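Local coordinates for protein restriction endonuclease PacI (Pseudomonas alcaligenes, PDB 3M7K) that cuts DNA at a rare eight-base-pair target site, as a homodimeric HNH restriction endonuclease with a beta-beta-alpha-metal active site, at residues 15-18 against 24-27; 56-61 against 68-73; 61-66 against 110-115. All coordinates share one frame; numbering follows the deposited sequence.

Contact 1. Residues 15-18 against 24-27; sequences EFYA and CKGC. With ZN (zinc ion), chain E; nucleotides of chain C.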
loop_
_atom_site.group_PDB
_atom_site.type_symbol
_atom_site.label_atom_id
_atom_site.label_comp_id
_atom_site.label_asym_id
_atom_site.label_seq_id
_atom_site.Cartn_x
_atom_site.Cartn_y
_atom_site.Cartn_z
ATOM N N GLU A 15 6.634 -27.039 0.660
ATOM C CA GLU A 15 7.543 -26.264 1.511
ATOM C C GLU A 15 8.760 -25.767 0.703
ATOM O O GLU A 15 9.628 -25.070 1.231
ATOM C CB GLU A 15 7.965 -27.101 2.723
ATOM C CG GLU A 15 8.260 -26.282 3.969
ATOM C CD GLU A 15 7.063 -25.494 4.469
ATOM O OE1 GLU A 15 7.271 -24.408 5.037
ATOM O OE2 GLU A 15 5.915 -25.958 4.307
ATOM N N PHE A 16 8.793 -26.107 -0.589
ATOM C CA PHE A 16 9.846 -25.651 -1.496
ATOM C C PHE A 16 9.345 -24.697 -2.593
ATOM O O PHE A 16 8.151 -24.656 -2.891
ATOM C CB PHE A 16 10.545 -26.877 -2.125
ATOM C CG PHE A 16 11.301 -27.720 -1.122
ATOM C CD1 PHE A 16 10.708 -28.843 -0.540
ATOM C CD2 PHE A 16 12.593 -27.372 -0.739
ATOM C CE1 PHE A 16 11.399 -29.616 0.403
ATOM C CE2 PHE A 16 13.292 -28.132 0.202
ATOM C CZ PHE A 16 12.697 -29.262 0.770
ATOM N N TYR A 17 10.265 -23.947 -3.202
ATOM C CA TYR A 17 9.934 -23.025 -4.301
ATOM C C TYR A 17 9.822 -23.715 -5.661
ATOM O O TYR A 17 10.407 -24.763 -5.866
ATOM C CB TYR A 17 10.996 -21.939 -4.404
ATOM C CG TYR A 17 11.021 -20.983 -3.235
ATOM C CD1 TYR A 17 12.067 -21.017 -2.317
ATOM C CD2 TYR A 17 10.005 -20.028 -3.058
ATOM C CE1 TYR A 17 12.109 -20.127 -1.241
ATOM C CE2 TYR A 17 10.036 -19.133 -1.976
ATOM C CZ TYR A 17 11.091 -19.197 -1.081
ATOM O OH TYR A 17 11.154 -18.332 -0.026
ATOM N N ALA A 18 9.093 -23.111 -6.593
ATOM C CA ALA A 18 8.921 -23.696 -7.928
ATOM C C ALA A 18 10.092 -23.371 -8.864
ATOM O O ALA A 18 10.272 -24.019 -9.900
ATOM C CB ALA A 18 7.584 -23.260 -8.540
ATOM N N CYS A 24 14.472 -24.452 1.463
ATOM C CA CYS A 24 13.039 -24.482 1.728
ATOM C C CYS A 24 12.521 -23.055 2.051
ATOM O O CYS A 24 13.317 -22.128 2.291
ATOM C CB CYS A 24 12.702 -25.459 2.852
ATOM S SG CYS A 24 13.052 -24.876 4.525
ATOM N N LYS A 25 11.200 -22.891 2.062
ATOM C CA LYS A 25 10.598 -21.575 2.314
ATOM C C LYS A 25 10.985 -21.059 3.712
ATOM O O LYS A 25 11.233 -19.878 3.889
ATOM C CB LYS A 25 9.066 -21.615 2.150
ATOM C CG LYS A 25 8.565 -21.858 0.700
ATOM C CD LYS A 25 7.066 -22.188 0.685
ATOM C CE LYS A 25 6.473 -22.176 -0.722
ATOM N NZ LYS A 25 5.004 -22.472 -0.670
ATOM N N GLY A 26 11.039 -21.953 4.698
ATOM C CA GLY A 26 11.394 -21.574 6.076
ATOM C C GLY A 26 12.805 -21.028 6.179
ATOM O O GLY A 26 13.060 -20.002 6.849
ATOM N N CYS A 27 13.728 -21.699 5.502
ATOM C CA CYS A 27 15.127 -21.278 5.508
ATOM C C CYS A 27 15.315 -19.949 4.776
ATOM O O CYS A 27 16.036 -19.069 5.253
ATOM C CB CYS A 27 16.028 -22.359 4.900
ATOM S SG CYS A 27 16.369 -23.796 5.984
HETATM ZN ZN ZN E . 15.169 -25.559 5.129
ATOM P P DA C 3 9.491 -15.466 -1.817
ATOM O OP1 DA C 3 8.120 -15.958 -2.104
ATOM O OP2 DA C 3 10.164 -15.883 -0.558
ATOM O "O5'" DA C 3 10.472 -15.841 -2.996
ATOM C "C5'" DA C 3 10.007 -16.045 -4.314
ATOM C "C4'" DA C 3 11.193 -16.221 -5.265
ATOM O "O4'" DA C 3 12.172 -15.187 -4.992
ATOM C "C3'" DA C 3 11.992 -17.517 -5.148
ATOM O "O3'" DA C 3 12.645 -17.767 -6.386
ATOM C "C2'" DA C 3 13.035 -17.185 -4.084
ATOM C "C1'" DA C 3 13.369 -15.742 -4.466
ATOM N N9 DA C 3 13.805 -14.902 -3.348
ATOM C C8 DA C 3 13.415 -14.970 -2.039
ATOM N N7 DA C 3 13.977 -14.061 -1.275
ATOM C C5 DA C 3 14.803 -13.354 -2.151
ATOM C C6 DA C 3 15.679 -12.248 -1.990
ATOM N N6 DA C 3 15.904 -11.632 -0.828
ATOM N N1 DA C 3 16.321 -11.783 -3.084
ATOM C C2 DA C 3 16.124 -12.379 -4.268
ATOM N N3 DA C 3 15.330 -13.412 -4.543
ATOM C C4 DA C 3 14.696 -13.858 -3.431
ATOM P P DG C 4 12.599 -19.201 -7.105
ATOM O OP1 DG C 4 11.215 -19.510 -7.504
ATOM O OP2 DG C 4 13.271 -20.152 -6.208
ATOM O "O5'" DG C 4 13.541 -19.022 -8.382
ATOM C "C5'" DG C 4 13.608 -17.762 -9.021
ATOM C "C4'" DG C 4 14.943 -17.078 -8.788
ATOM O "O4'" DG C 4 15.240 -16.925 -7.389
ATOM C "C3'" DG C 4 16.168 -17.806 -9.320
ATOM O "O3'" DG C 4 16.473 -17.249 -10.581
ATOM C "C2'" DG C 4 17.269 -17.551 -8.280
ATOM C "C1'" DG C 4 16.591 -16.530 -7.387
ATOM N N9 DG C 4 16.997 -16.413 -5.993
ATOM C C8 DG C 4 16.658 -17.217 -4.928
ATOM N N7 DG C 4 17.165 -16.814 -3.794
ATOM C C5 DG C 4 17.874 -15.673 -4.135
ATOM C C6 DG C 4 18.632 -14.794 -3.341
ATOM O O6 DG C 4 18.818 -14.846 -2.126
ATOM N N1 DG C 4 19.189 -13.750 -4.083
ATOM C C2 DG C 4 19.027 -13.576 -5.440
ATOM N N2 DG C 4 19.627 -12.515 -5.999
ATOM N N3 DG C 4 18.318 -14.396 -6.200
ATOM C C4 DG C 4 17.777 -15.412 -5.482
#

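Contact 2. Residues 56-61 against 68-73; sequences GLSAQR and ISEAGF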
loop_
_atom_site.group_PDB
_atom_site.type_symbol
_atom_site.label_atom_id
_atom_site.label_comp_id
_atom_site.label_asym_id
_atom_site.label_seq_id
_atom_site.Cartn_x
_atom_site.Cartn_y
_atom_site.Cartn_z
ATOM N N GLY A 56 5.832 -22.820 10.917
ATOM C CA GLY A 56 5.089 -24.018 10.583
ATOM C C GLY A 56 5.248 -24.461 9.138
ATOM O O GLY A 56 6.324 -24.351 8.531
ATOM N N LEU A 57 4.149 -24.949 8.584
ATOM C CA LEU A 57 4.165 -25.527 7.251
ATOM C C LEU A 57 3.153 -24.868 6.336
ATOM O O LEU A 57 2.113 -24.369 6.782
ATOM C CB LEU A 57 3.901 -27.024 7.325
ATOM C CG LEU A 57 4.952 -27.846 8.077
ATOM C CD1 LEU A 57 4.448 -29.243 8.251
ATOM C CD2 LEU A 57 6.333 -27.820 7.355
ATOM N N SER A 58 3.459 -24.914 5.045
ATOM C CA SER A 58 2.752 -24.155 4.011
ATOM C C SER A 58 1.225 -24.237 4.036
ATOM O O SER A 58 0.539 -23.220 3.846
ATOM C CB SER A 58 3.247 -24.587 2.646
ATOM O OG SER A 58 2.838 -23.664 1.657
ATOM N N ALA A 59 0.690 -25.436 4.251
ATOM C CA ALA A 59 -0.748 -25.638 4.174
ATOM C C ALA A 59 -1.454 -25.039 5.379
ATOM O O ALA A 59 -2.662 -24.816 5.350
ATOM C CB ALA A 59 -1.083 -27.134 4.025
ATOM N N GLN A 60 -0.705 -24.763 6.437
ATOM C CA GLN A 60 -1.289 -24.129 7.619
ATOM C C GLN A 60 -1.160 -22.610 7.618
ATOM O O GLN A 60 -1.827 -21.927 8.394
ATOM C CB GLN A 60 -0.689 -24.719 8.906
ATOM C CG GLN A 60 -0.785 -26.241 8.997
ATOM C CD GLN A 60 -2.143 -26.748 8.578
ATOM O OE1 GLN A 60 -2.278 -27.468 7.569
ATOM N NE2 GLN A 60 -3.173 -26.368 9.343
ATOM N N ARG A 61 -0.318 -22.075 6.740
ATOM C CA ARG A 61 -0.050 -20.626 6.726
ATOM C C ARG A 61 -1.148 -19.799 6.038
ATOM O O ARG A 61 -1.488 -20.048 4.884
ATOM C CB ARG A 61 1.319 -20.330 6.105
ATOM C CG ARG A 61 2.494 -20.711 7.014
ATOM C CD ARG A 61 3.790 -20.083 6.537
ATOM N NE ARG A 61 4.313 -20.683 5.299
ATOM C CZ ARG A 61 5.084 -21.769 5.246
ATOM N NH1 ARG A 61 5.404 -22.438 6.363
ATOM N NH2 ARG A 61 5.533 -22.206 4.067
ATOM N N ILE A 68 -5.844 -14.848 3.577
ATOM C CA ILE A 68 -5.509 -15.612 2.381
ATOM C C ILE A 68 -4.512 -16.735 2.732
ATOM O O ILE A 68 -3.625 -16.535 3.563
ATOM C CB ILE A 68 -4.983 -14.716 1.244
ATOM C CG1 ILE A 68 -5.063 -15.475 -0.094
ATOM C CG2 ILE A 68 -3.532 -14.231 1.536
ATOM C CD1 ILE A 68 -4.911 -14.594 -1.291
ATOM N N SER A 69 -4.679 -17.901 2.107
ATOM C CA SER A 69 -3.771 -19.027 2.322
ATOM C C SER A 69 -2.509 -18.778 1.508
ATOM O O SER A 69 -2.519 -17.991 0.540
ATOM C CB SER A 69 -4.420 -20.339 1.879
ATOM O OG SER A 69 -4.574 -20.352 0.466
ATOM N N GLU A 70 -1.426 -19.442 1.893
ATOM C CA GLU A 70 -0.193 -19.342 1.122
ATOM C C GLU A 70 -0.388 -19.741 -0.357
ATOM O O GLU A 70 0.159 -19.087 -1.258
ATOM C CB GLU A 70 0.902 -20.178 1.777
ATOM C CG GLU A 70 2.225 -20.040 1.102
ATOM C CD GLU A 70 3.362 -20.376 2.010
ATOM O OE1 GLU A 70 3.941 -21.468 1.842
ATOM O OE2 GLU A 70 3.670 -19.552 2.894
ATOM N N ALA A 71 -1.152 -20.803 -0.602
ATOM C CA ALA A 71 -1.462 -21.224 -1.984
ATOM C C ALA A 71 -2.307 -20.186 -2.719
ATOM O O ALA A 71 -2.080 -19.917 -3.901
ATOM C CB ALA A 71 -2.142 -22.613 -2.016
ATOM N N GLY A 72 -3.271 -19.599 -2.006
ATOM C CA GLY A 72 -4.104 -18.519 -2.556
ATOM C C GLY A 72 -3.250 -17.328 -2.958
ATOM O O GLY A 72 -3.359 -16.812 -4.078
ATOM N N PHE A 73 -2.368 -16.903 -2.066
ATOM C CA PHE A 73 -1.475 -15.804 -2.394
ATOM C C PHE A 73 -0.542 -16.111 -3.557
ATOM O O PHE A 73 -0.310 -15.262 -4.402
ATOM C CB PHE A 73 -0.666 -15.365 -1.178
ATOM C CG PHE A 73 0.040 -14.066 -1.380
ATOM C CD1 PHE A 73 -0.680 -12.868 -1.369
ATOM C CD2 PHE A 73 1.415 -14.023 -1.599
ATOM C CE1 PHE A 73 -0.047 -11.638 -1.565
ATOM C CE2 PHE A 73 2.074 -12.761 -1.779
ATOM C CZ PHE A 73 1.324 -11.589 -1.773
HETATM O O HOH W 1 -1.835 -22.918 1.394
#

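Contact 3. Residues 61-66 against 110-115; sequences RHCGYC and FICNRI. With ZN (zinc ion), chain D; MG (magnesium ion), chain F; nucleotides of chain B; nucleotides of chain C.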
loop_
_atom_site.group_PDB
_atom_site.type_symbol
_atom_site.label_atom_id
_atom_site.label_comp_id
_atom_site.label_asym_id
_atom_site.label_seq_id
_atom_site.Cartn_x
_atom_site.Cartn_y
_atom_site.Cartn_z
ATOM N N ARG A 61 -0.318 -22.075 6.740
ATOM C CA ARG A 61 -0.050 -20.626 6.726
ATOM C C ARG A 61 -1.148 -19.799 6.038
ATOM O O ARG A 61 -1.488 -20.048 4.884
ATOM C CB ARG A 61 1.319 -20.330 6.105
ATOM C CG ARG A 61 2.494 -20.711 7.014
ATOM C CD ARG A 61 3.790 -20.083 6.537
ATOM N NE ARG A 61 4.313 -20.683 5.299
ATOM C CZ ARG A 61 5.084 -21.769 5.246
ATOM N NH1 ARG A 61 5.404 -22.438 6.363
ATOM N NH2 ARG A 61 5.533 -22.206 4.067
ATOM N N HIS A 62 -1.680 -18.813 6.762
ATOM C CA HIS A 62 -2.663 -17.870 6.224
ATOM C C HIS A 62 -2.262 -16.502 6.735
ATOM O O HIS A 62 -1.752 -16.377 7.856
ATOM C CB HIS A 62 -4.081 -18.161 6.753
ATOM C CG HIS A 62 -4.664 -19.452 6.273
ATOM N ND1 HIS A 62 -4.372 -20.668 6.860
ATOM C CD2 HIS A 62 -5.543 -19.717 5.276
ATOM C CE1 HIS A 62 -5.027 -21.627 6.232
ATOM N NE2 HIS A 62 -5.745 -21.079 5.267
ATOM N N CYS A 63 -2.502 -15.478 5.930
ATOM C CA CYS A 63 -2.189 -14.118 6.325
ATOM C C CYS A 63 -3.074 -13.749 7.512
ATOM O O CYS A 63 -4.278 -13.984 7.482
ATOM C CB CYS A 63 -2.460 -13.169 5.158
ATOM S SG CYS A 63 -2.385 -11.393 5.596
ATOM N N GLY A 64 -2.476 -13.184 8.549
ATOM C CA GLY A 64 -3.187 -12.827 9.773
ATOM C C GLY A 64 -4.079 -11.597 9.665
ATOM O O GLY A 64 -4.791 -11.271 10.619
ATOM N N TYR A 65 -4.031 -10.901 8.524
ATOM C CA TYR A 65 -4.920 -9.776 8.268
ATOM C C TYR A 65 -6.051 -10.116 7.319
ATOM O O TYR A 65 -7.209 -9.893 7.662
ATOM C CB TYR A 65 -4.154 -8.551 7.753
ATOM C CG TYR A 65 -3.200 -8.037 8.788
ATOM C CD1 TYR A 65 -1.818 -8.106 8.590
ATOM C CD2 TYR A 65 -3.683 -7.533 10.010
ATOM C CE1 TYR A 65 -0.937 -7.638 9.566
ATOM C CE2 TYR A 65 -2.816 -7.083 10.992
ATOM C CZ TYR A 65 -1.452 -7.132 10.762
ATOM O OH TYR A 65 -0.607 -6.686 11.732
ATOM N N CYS A 66 -5.733 -10.644 6.133
ATOM C CA CYS A 66 -6.778 -10.912 5.131
ATOM C C CYS A 66 -7.229 -12.365 5.074
ATOM O O CYS A 66 -8.222 -12.672 4.413
ATOM C CB CYS A 66 -6.335 -10.466 3.737
ATOM S SG CYS A 66 -5.016 -11.487 3.006
ATOM N N PHE A 110 2.434 -10.405 1.418
ATOM C CA PHE A 110 3.180 -9.197 1.032
ATOM C C PHE A 110 2.266 -8.028 0.659
ATOM O O PHE A 110 2.657 -6.849 0.793
ATOM C CB PHE A 110 4.135 -9.521 -0.118
ATOM C CG PHE A 110 5.264 -8.519 -0.300
ATOM C CD1 PHE A 110 5.878 -7.915 0.800
ATOM C CD2 PHE A 110 5.730 -8.212 -1.586
ATOM C CE1 PHE A 110 6.907 -7.001 0.637
ATOM C CE2 PHE A 110 6.806 -7.321 -1.773
ATOM C CZ PHE A 110 7.401 -6.711 -0.656
ATOM N N ILE A 111 1.049 -8.335 0.201
ATOM C CA ILE A 111 0.079 -7.266 -0.083
ATOM C C ILE A 111 -0.312 -6.539 1.215
ATOM O O ILE A 111 -0.234 -5.311 1.284
ATOM C CB ILE A 111 -1.155 -7.769 -0.897
ATOM C CG1 ILE A 111 -0.739 -8.035 -2.352
ATOM C CG2 ILE A 111 -2.309 -6.749 -0.831
ATOM C CD1 ILE A 111 -1.832 -8.655 -3.280
ATOM N N CYS A 112 -0.727 -7.285 2.242
ATOM C CA CYS A 112 -1.142 -6.642 3.489
ATOM C C CYS A 112 0.050 -6.008 4.196
ATOM O O CYS A 112 -0.068 -4.950 4.815
ATOM C CB CYS A 112 -1.804 -7.657 4.431
ATOM S SG CYS A 112 -3.427 -8.179 3.849
ATOM N N ASN A 113 1.202 -6.664 4.126
ATOM C CA ASN A 113 2.393 -6.121 4.782
ATOM C C ASN A 113 2.707 -4.726 4.231
ATOM O O ASN A 113 3.006 -3.790 5.002
ATOM C CB ASN A 113 3.618 -7.073 4.633
ATOM C CG ASN A 113 4.447 -7.157 5.923
ATOM O OD1 ASN A 113 4.234 -6.379 6.872
ATOM N ND2 ASN A 113 5.368 -8.099 5.973
ATOM N N ARG A 114 2.680 -4.589 2.899
ATOM C CA ARG A 114 2.989 -3.290 2.263
ATOM C C ARG A 114 1.898 -2.268 2.536
ATOM O O ARG A 114 2.187 -1.082 2.747
ATOM C CB ARG A 114 3.160 -3.441 0.761
ATOM C CG ARG A 114 4.565 -3.939 0.425
ATOM C CD ARG A 114 4.833 -3.590 -0.976
ATOM N NE ARG A 114 6.207 -3.714 -1.401
ATOM C CZ ARG A 114 6.538 -4.204 -2.600
ATOM N NH1 ARG A 114 5.585 -4.679 -3.395
ATOM N NH2 ARG A 114 7.810 -4.245 -3.004
ATOM N N ILE A 115 0.647 -2.715 2.509
ATOM C CA ILE A 115 -0.474 -1.800 2.832
ATOM C C ILE A 115 -0.363 -1.199 4.225
ATOM O O ILE A 115 -0.424 0.041 4.398
ATOM C CB ILE A 115 -1.840 -2.495 2.590
ATOM C CG1 ILE A 115 -1.998 -2.697 1.075
ATOM C CG2 ILE A 115 -3.005 -1.657 3.176
ATOM C CD1 ILE A 115 -3.204 -3.566 0.663
HETATM ZN ZN ZN D . -3.029 -10.459 3.471
HETATM MG MG MG F . 5.132 -5.010 8.534
ATOM P P DA B 8 10.195 -0.836 -6.663
ATOM O OP1 DA B 8 10.463 -0.555 -8.089
ATOM O OP2 DA B 8 9.933 0.266 -5.700
ATOM O "O5'" DA B 8 8.960 -1.857 -6.567
ATOM C "C5'" DA B 8 8.981 -3.121 -7.232
ATOM C "C4'" DA B 8 7.617 -3.362 -7.833
ATOM O "O4'" DA B 8 6.646 -3.435 -6.750
ATOM C "C3'" DA B 8 7.129 -2.265 -8.768
ATOM O "O3'" DA B 8 6.468 -2.933 -9.845
ATOM C "C2'" DA B 8 6.154 -1.465 -7.888
ATOM C "C1'" DA B 8 5.575 -2.543 -6.989
ATOM N N9 DA B 8 5.157 -2.055 -5.668
ATOM C C8 DA B 8 5.999 -1.503 -4.733
ATOM N N7 DA B 8 5.390 -1.152 -3.619
ATOM C C5 DA B 8 4.061 -1.504 -3.835
ATOM C C6 DA B 8 2.941 -1.361 -2.996
ATOM N N6 DA B 8 3.027 -0.818 -1.749
ATOM N N1 DA B 8 1.750 -1.780 -3.495
ATOM C C2 DA B 8 1.698 -2.333 -4.737
ATOM N N3 DA B 8 2.713 -2.504 -5.608
ATOM C C4 DA B 8 3.885 -2.059 -5.090
ATOM O OP3 DT C 1 10.927 -4.063 6.417
ATOM P P DT C 1 10.433 -5.308 7.064
ATOM O OP1 DT C 1 9.520 -5.224 8.197
ATOM O OP2 DT C 1 11.603 -6.118 7.400
ATOM O "O5'" DT C 1 9.665 -5.979 5.831
ATOM C "C5'" DT C 1 9.399 -7.317 5.685
ATOM C "C4'" DT C 1 8.756 -7.498 4.311
ATOM O "O4'" DT C 1 9.135 -6.414 3.436
ATOM C "C3'" DT C 1 9.153 -8.776 3.620
ATOM O "O3'" DT C 1 8.042 -9.295 2.886
ATOM C "C2'" DT C 1 10.306 -8.322 2.716
ATOM C "C1'" DT C 1 9.894 -6.896 2.339
ATOM N N1 DT C 1 11.076 -6.039 2.171
ATOM C C2 DT C 1 11.384 -5.564 0.916
ATOM O O2 DT C 1 10.731 -5.797 -0.080
ATOM N N3 DT C 1 12.504 -4.786 0.851
ATOM C C4 DT C 1 13.341 -4.449 1.901
ATOM O O4 DT C 1 14.328 -3.750 1.716
ATOM C C5 DT C 1 12.974 -4.971 3.199
ATOM C C7 DT C 1 13.824 -4.660 4.408
ATOM C C6 DT C 1 11.864 -5.739 3.275
HETATM O O HOH W 2 3.723 -3.300 7.699
HETATM O O HOH W 3 5.827 -3.805 10.380
#

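Contact 1. Residues 15-18 against 24-27
The backbone N of K25 donates to E15 O over 2.8 Å with an N-H...O angle of 168°, so the loop 15-18 is fixed directly to the first turn of helix 25-40. Around this bond the K25 side chain runs past the loop: its CG lies 3.4 Å from E15 O, and its CE approaches F16 O. K25 CG sits over one face of the Y17 ring, 4.2 Å from the ring centroid and 16° off the normal, a CH-pi contact displaced toward the rim. The sugar of DA3 of chain C covers the opposite face, which leaves the tyrosine held between lysine methylenes and deoxyribose. At the tip, Y17 OH donates to OP2 of DA3, 2.7 Å away, and Y17 CB comes near OP2 of DG4.

C24 N-caps the helix, its SG accepting from C27 N. C24 SG and C27 SG each bind the zinc ion, at 2.3 Å, and C4 and C7 complete a four-cysteine site of two CxxC pairs. With chi1 at 77°, C24 SG stands between its own backbone N and carbonyl carbon, a position in which it binds zinc and accepts from C27 N. F16 packs on C24, F16 CE2 lying 3.8 Å from C24 CB, and its side chain also touches L11 of strand 10-11.

Further out, the K25 chain is extended beyond CG and delivers NZ to a salt bridge with E70 and to the carbonyls of D14 and Q87. The E15 carboxylate is held by S58 N through OE2 and by R61 through OE1.

Contact 2. Residues 56-61 against 68-73
R61 grips E70 side-on, one nitrogen to each carboxylate oxygen. R61 NE reaches E70 OE2 at 2.7 Å with an N-H...O angle of 177°, and OE2 lies in the guanidinium plane although NE stands above the plane of the carboxylate. R61 NH2 meets the syn lone pair of E70 OE1 at 2.8 Å, through a more bent bond. The two flat groups are turned 45° from each other, which fits one straight bond and one tilted one. A bend at chi3 (-71°) turns the arginine head so that the two side chains run alongside one another.

E70 OE1 has two further donors: S58 OG, at a very short 2.5 Å, and the lysine K25. E70 OE2 also accepts from L89 N. Both oxygens of this buried carboxylate are therefore multiply satisfied, and the surrounding positive charge would be expected to favour its ionised form. The guanidinium is shared as well, with E15 and, through NH1, with Y55 O. Between the backbones, E70 N donates to R61 O over 3.1 Å. Water 1 accepts from A71 N at 3.0 Å and returns only a weak bond to S58 O.

S69 is the N-cap of helix 70-74: S69 OG accepts from G72 N at 2.9 Å and is also bonded to the C-terminal carboxylate of A142. The contact thus joins the loop leaving helix 48-55 to the start of helix 70-74, while F73, one turn further along helix 70-74, packs against F110 and I111 of helix 110-116.

Contact 3. Residues 61-66 against 110-115
C112 projects from helix 110-116 toward the 61-66 loop, its side chain meeting C63, Y65 and C66. Beginning at the root, C112 CB has C63 SG at 4.0 Å and makes apolar contact with Y65 CB at 4.2 Å. One bond further, C112 SG has C66 CB at 3.7 Å, with the sulfurs of C63 and C66 each 3.8 Å away. A chi1 of -71° sets that sulfur anti to its carbonyl carbon and beside its backbone N, from where it binds the zinc ion. The SG atoms of C63, C66 and C112 bind this metal at 2.3 to 2.4 Å, and C109 supplies the fourth. No hydrogen bond crosses between the segments, so the join is metal bonding and packing. Within the loop, C66 N donates to C63 SG with an N-H...S angle of 176°, and Y65 N donates to C63 SG at 158°; both bonds would offset thiolate charge.

The residue after C112 faces another metal: N113 OD1 binds magnesium at 2.3 Å, together with D92, waters 2 and 3 and a DNA phosphate. Y65 OH is bonded to D92, linking the zinc loop to that second site. R114 lies with its guanidinium between the F110 ring and the base of DA8 of chain B, whose N7 is 3.3 Å above the guanidinium plane of R114.

Zinc thus ties the loop to the helix that follows strands 90-93 and 105-108, an arrangement matching the beta-beta-alpha-metal active site of HNH nucleases, with D92 on the first strand and N113 on the helix.

Overall arrangement
All three contacts are buried, but they differ in chemistry. Contacts 1 and 3 each hold cysteines of a four-cysteine zinc site at the start of a helix, and lie on opposite sides of the chain's centre, with centres about 18 Å apart. Contact 1 adds a backbone bond and contact with the DNA backbone, whereas contact 3 joins its segments by metal and packing beside the magnesium site. Contact 2, between them, is ionic and binds no metal. Through K25 NZ to E70 OE1 (2.9 Å) and E15 OE1 to R61 NH2 (3.0 Å), one charged network joins contacts 1 and 2, and R61 leads by its backbone into the loop of contact 3.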